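Local coordinates for Ras-associated and pleckstrin homology domains-containing protein 1 (Homo sapiens, PDB 4GN1) that relays localized membrane signals, is implicated in regulating lamellipodial dynamics, and brings the Ena/VASP proteins EVL and VASP to the leading edge, at residues L56-I61 and N184-Q189. Residues are numbered along the deposited sequence; the frame is centred on the assembly and turned at random.
Sequences LQMERI and NVYYGQ. With MLI (malonate ion), chain E.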
loop_
_atom_site.group_PDB
_atom_site.type_symbol
_atom_site.label_atom_id
_atom_site.label_comp_id
_atom_site.label_asym_id
_atom_site.label_seq_id
_atom_site.Cartn_x
_atom_site.Cartn_y
_atom_site.Cartn_z
ATOM N N LEU A 56 10.912 11.878 0.862
ATOM C CA LEU A 56 9.748 11.851 1.719
ATOM C C LEU A 56 9.801 10.708 2.710
ATOM O O LEU A 56 8.851 10.505 3.474
ATOM C CB LEU A 56 8.503 11.703 0.862
ATOM C CG LEU A 56 8.111 12.895 -0.021
ATOM C CD1 LEU A 56 6.950 12.537 -0.951
ATOM C CD2 LEU A 56 7.803 14.147 0.811
ATOM N N GLN A 57 10.899 9.952 2.675
ATOM C CA GLN A 57 11.174 8.905 3.654
ATOM C C GLN A 57 9.979 7.944 3.850
ATOM O O GLN A 57 9.511 7.707 4.960
ATOM C CB GLN A 57 11.653 9.531 4.976
ATOM C CG GLN A 57 12.634 8.687 5.775
ATOM C CD GLN A 57 13.087 9.369 7.065
ATOM O OE1 GLN A 57 13.898 10.296 7.036
ATOM N NE2 GLN A 57 12.566 8.911 8.201
ATOM N N MET A 58 9.496 7.383 2.755
ATOM C CA MET A 58 8.403 6.433 2.828
ATOM C C MET A 58 8.599 5.332 1.778
ATOM O O MET A 58 9.523 5.395 0.962
ATOM C CB MET A 58 7.062 7.173 2.641
ATOM C CG MET A 58 6.964 7.869 1.296
ATOM S SD MET A 58 5.442 8.781 1.014
ATOM C CE MET A 58 5.836 10.322 1.832
ATOM N N GLU A 59 7.740 4.322 1.770
ATOM C CA GLU A 59 7.956 3.240 0.822
ATOM C C GLU A 59 6.672 2.503 0.512
ATOM O O GLU A 59 5.766 2.482 1.338
ATOM C CB GLU A 59 8.982 2.258 1.382
ATOM C CG GLU A 59 8.463 1.490 2.580
ATOM C CD GLU A 59 9.379 0.367 3.034
ATOM O OE1 GLU A 59 10.633 0.510 2.899
ATOM O OE2 GLU A 59 8.815 -0.645 3.551
ATOM N N ARG A 60 6.579 1.895 -0.670
ATOM C CA ARG A 60 5.451 1.019 -0.935
ATOM C C ARG A 60 5.872 -0.237 -1.656
ATOM O O ARG A 60 6.870 -0.253 -2.401
ATOM C CB ARG A 60 4.338 1.745 -1.712
ATOM C CG ARG A 60 4.654 2.194 -3.135
ATOM C CD ARG A 60 3.403 2.775 -3.846
ATOM N NE ARG A 60 3.603 2.880 -5.293
ATOM C CZ ARG A 60 3.045 2.058 -6.195
ATOM N NH1 ARG A 60 2.225 1.075 -5.823
ATOM N NH2 ARG A 60 3.302 2.217 -7.489
ATOM N N ILE A 61 5.119 -1.298 -1.414
ATOM C CA ILE A 61 5.247 -2.508 -2.187
ATOM C C ILE A 61 4.390 -2.325 -3.433
ATOM O O ILE A 61 3.197 -2.078 -3.331
ATOM C CB ILE A 61 4.764 -3.722 -1.385
ATOM C CG1 ILE A 61 5.530 -3.824 -0.073
ATOM C CG2 ILE A 61 4.863 -5.016 -2.208
ATOM C CD1 ILE A 61 4.724 -4.434 1.057
ATOM N N ASN A 184 -1.371 6.624 -4.699
ATOM C CA ASN A 184 -0.826 5.409 -4.162
ATOM C C ASN A 184 -0.771 5.547 -2.646
ATOM O O ASN A 184 -0.893 6.651 -2.117
ATOM C CB ASN A 184 0.569 5.176 -4.738
ATOM C CG ASN A 184 0.542 4.881 -6.218
ATOM O OD1 ASN A 184 -0.457 4.378 -6.746
ATOM N ND2 ASN A 184 1.641 5.171 -6.901
ATOM N N VAL A 185 -0.601 4.432 -1.953
ATOM C CA VAL A 185 -0.532 4.440 -0.518
ATOM C C VAL A 185 0.834 3.887 -0.149
ATOM O O VAL A 185 1.327 2.973 -0.797
ATOM C CB VAL A 185 -1.742 3.699 0.156
ATOM C CG1 VAL A 185 -1.864 2.234 -0.256
ATOM C CG2 VAL A 185 -1.645 3.783 1.663
ATOM N N TYR A 186 1.451 4.470 0.867
ATOM C CA TYR A 186 2.827 4.136 1.250
ATOM C C TYR A 186 2.842 3.926 2.746
ATOM O O TYR A 186 1.909 4.347 3.436
ATOM C CB TYR A 186 3.771 5.294 0.902
ATOM C CG TYR A 186 3.656 5.778 -0.536
ATOM C CD1 TYR A 186 2.517 6.449 -0.973
ATOM C CD2 TYR A 186 4.690 5.559 -1.463
ATOM C CE1 TYR A 186 2.398 6.871 -2.271
ATOM C CE2 TYR A 186 4.575 5.979 -2.781
ATOM C CZ TYR A 186 3.423 6.641 -3.174
ATOM O OH TYR A 186 3.266 7.096 -4.477
ATOM N N TYR A 187 3.895 3.277 3.240
ATOM C CA TYR A 187 4.249 3.310 4.663
ATOM C C TYR A 187 5.313 4.358 4.892
ATOM O O TYR A 187 6.290 4.426 4.146
ATOM C CB TYR A 187 4.818 1.981 5.122
ATOM C CG TYR A 187 3.877 0.809 5.009
ATOM C CD1 TYR A 187 2.827 0.633 5.920
ATOM C CD2 TYR A 187 4.048 -0.152 4.001
ATOM C CE1 TYR A 187 1.977 -0.455 5.825
ATOM C CE2 TYR A 187 3.194 -1.251 3.903
ATOM C CZ TYR A 187 2.161 -1.387 4.812
ATOM O OH TYR A 187 1.306 -2.464 4.714
ATOM N N GLY A 188 5.131 5.172 5.926
ATOM C CA GLY A 188 6.156 6.121 6.355
ATOM C C GLY A 188 7.156 5.423 7.251
ATOM O O GLY A 188 6.796 4.510 7.999
ATOM N N GLN A 189 8.417 5.852 7.164
ATOM C CA GLN A 189 9.509 5.251 7.936
ATOM C C GLN A 189 9.996 6.203 8.990
ATOM O O GLN A 189 10.549 7.266 8.658
ATOM C CB GLN A 189 10.687 4.856 7.028
ATOM C CG GLN A 189 10.358 3.742 6.043
ATOM C CD GLN A 189 9.451 2.699 6.685
ATOM O OE1 GLN A 189 9.775 2.122 7.744
ATOM N NE2 GLN A 189 8.291 2.468 6.064
HETATM C C1 MLI E . 6.263 6.359 -8.032
HETATM C C2 MLI E . 5.539 5.300 -8.866
HETATM C C3 MLI E . 5.486 6.669 -6.750
HETATM O O6 MLI E . 5.126 5.622 -9.992
HETATM O O7 MLI E . 5.356 4.135 -8.423
HETATM O O8 MLI E . 4.444 6.036 -6.513
HETATM O O9 MLI E . 5.905 7.542 -5.950
#
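An antiparallel strand pairing between domains joins E59 to Y187: strand 58-61 of the Ras-associating domain lies beside strand 184-188 of the PH domain. E59 and Y187 form the hydrogen-bonded pair, E59 N to Y187 O and Y187 N to E59 O both 2.8 Å. At M58 and G188, the next, non-hydrogen-bonded pair, M58 CB packs against G188 CA (4.0 Å), where glycine has no side chain to offer. Beyond it Q189 N donates to Q57 O (3.1 Å), and the extended Q57 side chain returns a bond from NE2 to Q189 O, which lies close to the Q57 amide plane. Thus a strand of the ubiquitin-like RA fold pairs edge to edge with one of the PH fold, at 125°, well short of ideal antiparallel. The Y186 ring packs between M58 SD, which meets it obliquely in a Met-aromatic contact suited to a flexible thioether, and R60 CD, a CH-pi contact over one face. R60, extended from CG to NE, carries its charge past the ring to salt bridges with E51 and E66; N184 ND2 lies over one guanidinium face. A malonate, probably from the crystallisation liquor, accepts R60 NH2 at O7 (3.0 Å), and N184 ND2 and Y186 OH at O8; K206 bonds both malonate and Y186 OH.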